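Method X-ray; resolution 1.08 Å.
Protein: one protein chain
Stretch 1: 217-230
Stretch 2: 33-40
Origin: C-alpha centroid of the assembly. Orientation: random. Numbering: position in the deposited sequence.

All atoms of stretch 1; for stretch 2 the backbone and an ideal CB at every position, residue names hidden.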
ATOM      1  N   LYS B 217      21.874  22.498   2.958  1.00 11.59           N
ATOM      2  CA  LYS B 217      21.815  23.391   4.094  1.00 14.08           C
ATOM      3  C   LYS B 217      22.123  22.518   5.319  1.00 13.45           C
ATOM      4  O   LYS B 217      21.333  21.692   5.727  1.00 15.25           O
ATOM      5  CB  LYS B 217      20.419  24.039   4.168  1.00 18.37           C
ATOM      6  CG  LYS B 217      20.246  25.172   5.132  1.00 25.43           C
ATOM      7  CD  LYS B 217      18.850  25.780   5.018  1.00 32.76           C
ATOM      8  CE  LYS B 217      18.589  26.632   6.228  1.00 31.94           C
ATOM      9  NZ  LYS B 217      19.000  28.035   5.887  1.00 48.72           N
ATOM     10  N   MET B 218      23.291  22.724   5.918  1.00 12.18           N
ATOM     11  CA  MET B 218      23.680  21.869   7.045  1.00 13.22           C
ATOM     12  C   MET B 218      22.696  21.831   8.178  1.00 11.68           C
ATOM     13  O   MET B 218      22.382  20.780   8.712  1.00 12.67           O
ATOM     14  CB  MET B 218      25.059  22.247   7.541  1.00 14.37           C
ATOM     15  CG  MET B 218      25.584  21.340   8.595  1.00 16.45           C
ATOM     16  SD  MET B 218      27.392  21.547   8.731  1.00 20.21           S
ATOM     17  CE  MET B 218      27.584  20.545  10.068  1.00 24.06           C
ATOM     18  N   TYR B 219      22.240  23.031   8.563  1.00 11.00           N
ATOM     19  CA  TYR B 219      21.212  23.203   9.590  1.00 12.17           C
ATOM     20  C   TYR B 219      19.918  23.520   8.884  1.00 11.84           C
ATOM     21  O   TYR B 219      19.714  24.648   8.418  1.00 12.89           O
ATOM     22  CB  TYR B 219      21.616  24.283  10.615  1.00 11.85           C
ATOM     23  CG  TYR B 219      23.000  24.032  11.166  1.00 12.27           C
ATOM     24  CD1 TYR B 219      23.264  22.902  11.930  1.00 12.59           C
ATOM     25  CD2 TYR B 219      24.051  24.847  10.848  1.00 12.99           C
ATOM     26  CE1 TYR B 219      24.537  22.602  12.360  1.00 12.65           C
ATOM     27  CE2 TYR B 219      25.326  24.579  11.284  1.00 13.34           C
ATOM     28  CZ  TYR B 219      25.578  23.429  12.030  1.00 12.40           C
ATOM     29  OH  TYR B 219      26.836  23.123  12.449  1.00 13.54           O
ATOM     30  N   PRO B 220      19.021  22.533   8.790  1.00 12.72           N
ATOM     31  CA  PRO B 220      17.810  22.783   8.049  1.00 13.03           C
ATOM     32  C   PRO B 220      16.925  23.846   8.714  1.00 12.30           C
ATOM     33  O   PRO B 220      17.108  24.220   9.877  1.00 12.63           O
ATOM     34  CB  PRO B 220      17.127  21.395   8.034  1.00 13.82           C
ATOM     35  CG  PRO B 220      18.255  20.418   8.183  1.00 14.25           C
ATOM     36  CD  PRO B 220      19.161  21.107   9.144  1.00 12.68           C
ATOM     37  N   GLU B 221      15.879  24.235   7.995  1.00 12.93           N
ATOM     38  CA  GLU B 221      15.000  25.272   8.461  1.00 14.67           C
ATOM     39  C   GLU B 221      14.297  24.933   9.796  1.00 13.89           C
ATOM     40  O   GLU B 221      14.027  25.870  10.586  1.00 14.11           O
ATOM     41  CB  GLU B 221      13.941  25.549   7.377  1.00 18.83           C
ATOM     42  CG  GLU B 221      14.486  26.014   6.043  1.00 32.55           C
ATOM     43  CD  GLU B 221      14.673  27.515   5.939  1.00 70.64           C
ATOM     44  OE1 GLU B 221      14.679  28.016   4.790  1.00135.81           O
ATOM     45  OE2 GLU B 221      14.820  28.177   6.990  1.00 69.50           O
ATOM     46  N   GLY B 222      13.995  23.672  10.034  1.00 12.71           N
ATOM     47  CA  GLY B 222      13.214  23.277  11.172  1.00 11.57           C
ATOM     48  C   GLY B 222      14.010  23.178  12.456  1.00 11.72           C
ATOM     49  O   GLY B 222      15.182  23.572  12.526  1.00 11.73           O
ATOM     50  N   GLY B 223      13.359  22.610  13.472  1.00 10.97           N
ATOM     51  CA  GLY B 223      13.949  22.469  14.797  1.00 11.17           C
ATOM     52  C   GLY B 223      13.443  23.585  15.697  1.00 11.63           C
ATOM     53  O   GLY B 223      13.207  24.719  15.258  1.00 12.59           O
ATOM     54  N   THR B 224      13.277  23.277  16.969  1.00 11.74           N
ATOM     55  CA  THR B 224      12.858  24.318  17.915  1.00 11.89           C
ATOM     56  C   THR B 224      14.010  25.270  18.178  1.00 12.33           C
ATOM     57  O   THR B 224      15.144  24.849  18.349  1.00 12.53           O
ATOM     58  CB  THR B 224      12.387  23.673  19.206  1.00 12.32           C
ATOM     59  OG1 THR B 224      11.413  22.692  18.831  1.00 15.63           O
ATOM     60  CG2 THR B 224      11.761  24.699  20.163  1.00 12.74           C
ATOM     61  N   LYS B 225      13.733  26.577  18.160  1.00 12.96           N
ATOM     62  CA  LYS B 225      14.759  27.569  18.360  1.00 14.00           C
ATOM     63  C   LYS B 225      15.200  27.626  19.805  1.00 12.93           C
ATOM     64  O   LYS B 225      14.389  27.479  20.732  1.00 13.25           O
ATOM     65  CB  LYS B 225      14.256  28.957  17.907  1.00 16.44           C
ATOM     66  CG  LYS B 225      13.999  28.974  16.401  1.00 25.79           C
ATOM     67  CD  LYS B 225      14.066  30.347  15.799  1.00 29.08           C
ATOM     68  CE  LYS B 225      14.426  30.284  14.324  1.00 40.58           C
ATOM     69  NZ  LYS B 225      13.532  29.363  13.580  1.00 36.08           N
ATOM     70  N   ILE B 226      16.493  27.888  19.990  1.00 14.15           N
ATOM     71  CA  ILE B 226      17.069  28.028  21.328  1.00 13.54           C
ATOM     72  C   ILE B 226      16.282  28.996  22.209  1.00 14.00           C
ATOM     73  O   ILE B 226      16.031  28.704  23.373  1.00 15.85           O
ATOM     74  CB  ILE B 226      18.539  28.473  21.202  1.00 15.23           C
ATOM     75  CG1 ILE B 226      19.414  27.341  20.658  1.00 15.58           C
ATOM     76  CG2 ILE B 226      19.101  28.972  22.537  1.00 18.90           C
ATOM     77  CD1 ILE B 226      20.712  27.812  20.058  1.00 16.72           C
ATOM     78  N   GLU B 227      15.856  30.119  21.661  1.00 14.87           N
ATOM     79  CA  GLU B 227      15.151  31.092  22.492  1.00 15.37           C
ATOM     80  C   GLU B 227      13.831  30.528  22.985  1.00 14.94           C
ATOM     81  O   GLU B 227      13.386  30.838  24.086  1.00 15.85           O
ATOM     82  CB  GLU B 227      14.944  32.400  21.738  1.00 20.34           C
ATOM     83  CG  GLU B 227      14.393  32.201  20.324  1.00 34.15           C
ATOM     84  CD  GLU B 227      15.448  32.124  19.191  1.00 53.47           C
ATOM     85  OE1 GLU B 227      16.478  31.329  19.242  1.00 23.27           O
ATOM     86  OE2 GLU B 227      15.181  32.882  18.203  1.00 40.45           O
ATOM     87  N   ASP B 228      13.193  29.694  22.171  1.00 14.50           N
ATOM     88  CA  ASP B 228      11.967  29.054  22.606  1.00 14.40           C
ATOM     89  C   ASP B 228      12.194  27.933  23.602  1.00 14.51           C
ATOM     90  O   ASP B 228      11.370  27.715  24.503  1.00 14.52           O
ATOM     91  CB  ASP B 228      11.152  28.607  21.395  1.00 15.52           C
ATOM     92  CG  ASP B 228      10.675  29.804  20.573  1.00 18.27           C
ATOM     93  OD1 ASP B 228      10.818  29.748  19.330  1.00 24.06           O
ATOM     94  OD2 ASP B 228      10.165  30.801  21.199  1.00 19.52           O
ATOM     95  N   LEU B 229      13.292  27.205  23.426  1.00 13.47           N
ATOM     96  CA  LEU B 229      13.675  26.214  24.446  1.00 13.31           C
ATOM     97  C   LEU B 229      13.905  26.888  25.809  1.00 14.70           C
ATOM     98  O   LEU B 229      13.475  26.394  26.851  1.00 15.00           O
ATOM     99  CB  LEU B 229      14.919  25.465  24.014  1.00 13.31           C
ATOM    100  CG  LEU B 229      14.749  24.640  22.749  1.00 13.26           C
ATOM    101  CD1 LEU B 229      16.060  24.051  22.297  1.00 14.06           C
ATOM    102  CD2 LEU B 229      13.734  23.535  22.971  1.00 14.26           C
ATOM    103  N   LYS B 230      14.548  28.046  25.824  1.00 14.67           N
ATOM    104  CA  LYS B 230      14.660  28.793  27.081  1.00 15.89           C
ATOM    105  C   LYS B 230      13.279  29.153  27.640  1.00 16.30           C
ATOM    106  O   LYS B 230      13.008  28.994  28.843  1.00 17.30           O
ATOM    107  CB  LYS B 230      15.498  30.065  26.901  1.00 16.84           C
ATOM    108  CG  LYS B 230      16.956  29.797  26.589  1.00 18.40           C
ATOM    109  CD  LYS B 230      17.704  31.096  26.360  1.00 22.36           C
ATOM    110  CE  LYS B 230      19.152  30.851  26.011  1.00 30.38           C
ATOM    111  NZ  LYS B 230      19.887  32.116  25.726  1.00 36.36           N
ATOM    112  N   UNK B  33      18.682  16.753  16.779  1.00  9.41           N
ATOM    113  CA  UNK B  33      18.318  17.259  15.455  1.00  9.90           C
ATOM    114  C   UNK B  33      16.969  17.993  15.473  1.00  9.54           C
ATOM    115  O   UNK B  33      16.611  18.667  14.509  1.00 11.00           O
ATOM    116  CB  UNK B  33      18.269  16.105  14.451  1.00  9.90           C
ATOM    117  N   UNK B  34      16.218  17.862  16.559  1.00  9.79           N
ATOM    118  CA  UNK B  34      14.987  18.626  16.769  1.00 10.10           C
ATOM    119  C   UNK B  34      15.202  19.983  17.408  1.00 10.38           C
ATOM    120  O   UNK B  34      14.214  20.610  17.833  1.00 10.79           O
ATOM    121  CB  UNK B  34      14.023  17.817  17.639  1.00 10.10           C
ATOM    122  N   UNK B  35      16.451  20.429  17.489  1.00 10.47           N
ATOM    123  CA  UNK B  35      16.835  21.779  17.911  1.00 10.63           C
ATOM    124  C   UNK B  35      17.381  22.519  16.709  1.00 10.95           C
ATOM    125  O   UNK B  35      18.265  21.988  16.022  1.00 10.94           O
ATOM    126  CB  UNK B  35      17.865  21.743  19.042  1.00 10.63           C
ATOM    127  N   UNK B  36      16.877  23.727  16.427  1.00 10.87           N
ATOM    128  CA  UNK B  36      17.354  24.448  15.269  1.00 10.76           C
ATOM    129  C   UNK B  36      18.839  24.834  15.426  1.00 11.31           C
ATOM    130  O   UNK B  36      19.268  25.296  16.504  1.00 12.04           O
ATOM    131  CB  UNK B  36      16.496  25.694  15.043  1.00 10.76           C
ATOM    132  N   UNK B  37      19.614  24.669  14.349  1.00 11.03           N
ATOM    133  CA  UNK B  37      21.016  25.075  14.310  1.00 10.73           C
ATOM    134  C   UNK B  37      21.850  24.337  15.347  1.00 11.57           C
ATOM    135  O   UNK B  37      22.824  24.852  15.872  1.00 12.06           O
ATOM    136  CB  UNK B  37      21.134  26.585  14.529  1.00 10.73           C
ATOM    137  N   UNK B  38      21.472  23.087  15.600  1.00 10.85           N
ATOM    138  CA  UNK B  38      22.195  22.212  16.518  1.00 10.41           C
ATOM    139  C   UNK B  38      22.985  21.149  15.779  1.00  9.92           C
ATOM    140  O   UNK B  38      22.455  20.463  14.897  1.00 11.54           O
ATOM    141  CB  UNK B  38      21.222  21.548  17.495  1.00 10.41           C
ATOM    142  N   UNK B  39      24.259  20.992  16.151  1.00 10.22           N
ATOM    143  CA  UNK B  39      25.005  19.831  15.725  1.00 10.41           C
ATOM    144  C   UNK B  39      25.060  18.824  16.895  1.00 10.01           C
ATOM    145  O   UNK B  39      25.653  19.111  17.937  1.00 11.08           O
ATOM    146  CB  UNK B  39      26.408  20.229  15.262  1.00 10.41           C
ATOM    147  N   UNK B  40      24.469  17.644  16.728  1.00  9.96           N
ATOM    148  CA  UNK B  40      24.658  16.581  17.718  1.00  9.53           C
ATOM    149  C   UNK B  40      26.122  16.155  17.760  1.00  9.49           C
ATOM    150  O   UNK B  40      26.788  16.119  16.709  1.00  9.99           O
ATOM    151  CB  UNK B  40      23.764  15.381  17.401  1.00  9.53           C
TER

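T224 N donates to the carbonyl O of position 34 (3.0 Å), and the N of position 36 donates to T224 O (2.8 Å), a single bridge that pairs T224 with position 35.

Position 33 has nothing of stretch 1 within 5.5 Å of its ideal CB, so this side of the contact leaves the choice wide. It is L33, which makes no contact here.

At 34 the carbonyl does the work, and phi/psi of -87/11 would admit many residues. The ideal CB would lie sideways, 5.5 Å from G223 CA, so a small side chain would not be forced by this partner. The residue is G34. Its O takes the T224 N bond and also lies 3.6 Å from G223 CA, a CA-H...O contact.

Position 35 points its CB away from stretch 1, yet L229 CD1 lies 4.4 Å from the ideal CB. Extended angles of -111/129 and this methyl favour an apolar residue, beta-branched or otherwise: valine, isoleucine or leucine. I35 is found, chi1 m, with CG2 3.8 Å from L229 CD1.

Position 36 is the most demanding. Its CB points toward stretch 1, with G223 O at 3.4 Å and G222 O at 3.5 Å from the ideal CB, and P220 and E221 turn carbonyls into the same space. Such an acceptor-rich pocket asks for a donor: histidine, asparagine, glutamine or perhaps serine. The backbone comes this close because G223 lacks a side chain; a CB there would sit 2.5 Å from the N of 36. H36, chi1 t, answers with ND1 donating to G222 O (2.8 Å). P220 O approaches the ring edge, 3.2 Å from H36 CE1, while K225 NZ lies over one face. Water 1 links H36 O to I226 N.

Position 37 has phi/psi of 61/33, left-handed, at the third place of a type II turn from 35 to 38; glycine or asparagine suits it. N37 brings OD1 to 3.2 Å from Y219 CB, and water 3 bridges N37 OD1 and Y219 O.

Position 38 turns its CB away, so almost any side chain would suit stretch 1. C38 contributes its backbone: C38 O lies at the Y219 ring edge, 3.9 Å from Y219 CE1.

Position 39 points sideways, its ideal CB 4.1 Å from Y219 OH and 5.3 Å from M218 CE; an apolar side chain fits, leucine, methionine or isoleucine. L39 places CD1 4.0 Å from M218 CE.

Position 40 is out of reach, so stretch 1 sets no preference; P40 touches nothing of it.

Stretch 2 (33-40) LGIHNCLP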
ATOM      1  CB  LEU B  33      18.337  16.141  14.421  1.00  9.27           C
ATOM      2  CG  LEU B  33      19.738  15.659  14.069  1.00  9.60           C
ATOM      3  CD1 LEU B  33      19.677  14.398  13.210  1.00 11.08           C
ATOM      4  CD2 LEU B  33      20.558  16.709  13.330  1.00 11.23           C
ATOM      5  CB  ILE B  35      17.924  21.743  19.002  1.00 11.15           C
ATOM      6  CG1 ILE B  35      17.503  20.896  20.201  1.00 11.79           C
ATOM      7  CG2 ILE B  35      18.326  23.165  19.381  1.00 11.52           C
ATOM      8  CD1 ILE B  35      18.630  20.670  21.173  1.00 13.47           C
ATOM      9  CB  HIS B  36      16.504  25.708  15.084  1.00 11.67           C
ATOM     10  CG  HIS B  36      16.811  26.480  13.856  1.00 12.43           C
ATOM     11  ND1 HIS B  36      16.596  25.985  12.591  1.00 12.41           N
ATOM     12  CD2 HIS B  36      17.291  27.735  13.685  1.00 13.12           C
ATOM     13  CE1 HIS B  36      16.953  26.883  11.690  1.00 13.78           C
ATOM     14  NE2 HIS B  36      17.370  27.959  12.333  1.00 14.45           N
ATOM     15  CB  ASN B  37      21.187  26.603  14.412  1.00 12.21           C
ATOM     16  CG  ASN B  37      20.692  27.318  13.200  1.00 12.13           C
ATOM     17  OD1 ASN B  37      20.275  26.693  12.213  1.00 13.79           O
ATOM     18  ND2 ASN B  37      20.723  28.662  13.274  1.00 13.89           N
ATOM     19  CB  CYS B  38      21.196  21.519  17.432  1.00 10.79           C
ATOM     20  SG  CYS B  38      21.893  20.358  18.595  1.00 11.93           S
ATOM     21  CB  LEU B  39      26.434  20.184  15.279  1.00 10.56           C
ATOM     22  CG  LEU B  39      27.216  19.057  14.636  1.00 10.94           C
ATOM     23  CD1 LEU B  39      26.544  18.569  13.373  1.00 12.50           C
ATOM     24  CD2 LEU B  39      28.646  19.476  14.397  1.00 13.22           C
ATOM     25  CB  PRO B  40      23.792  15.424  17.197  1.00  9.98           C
ATOM     26  CG  PRO B  40      22.860  16.055  16.194  1.00 11.00           C
ATOM     27  CD  PRO B  40      23.643  17.188  15.590  1.00 10.10           C
TER
HETATM   28  O   HOH W   1      18.038  27.650  17.558  1.00 15.26           O
HETATM   29  O   HOH W   2      18.528  23.275  12.084  1.00 11.92           O
HETATM   30  O   HOH W   3      19.636  27.145   9.673  1.00 17.45           O
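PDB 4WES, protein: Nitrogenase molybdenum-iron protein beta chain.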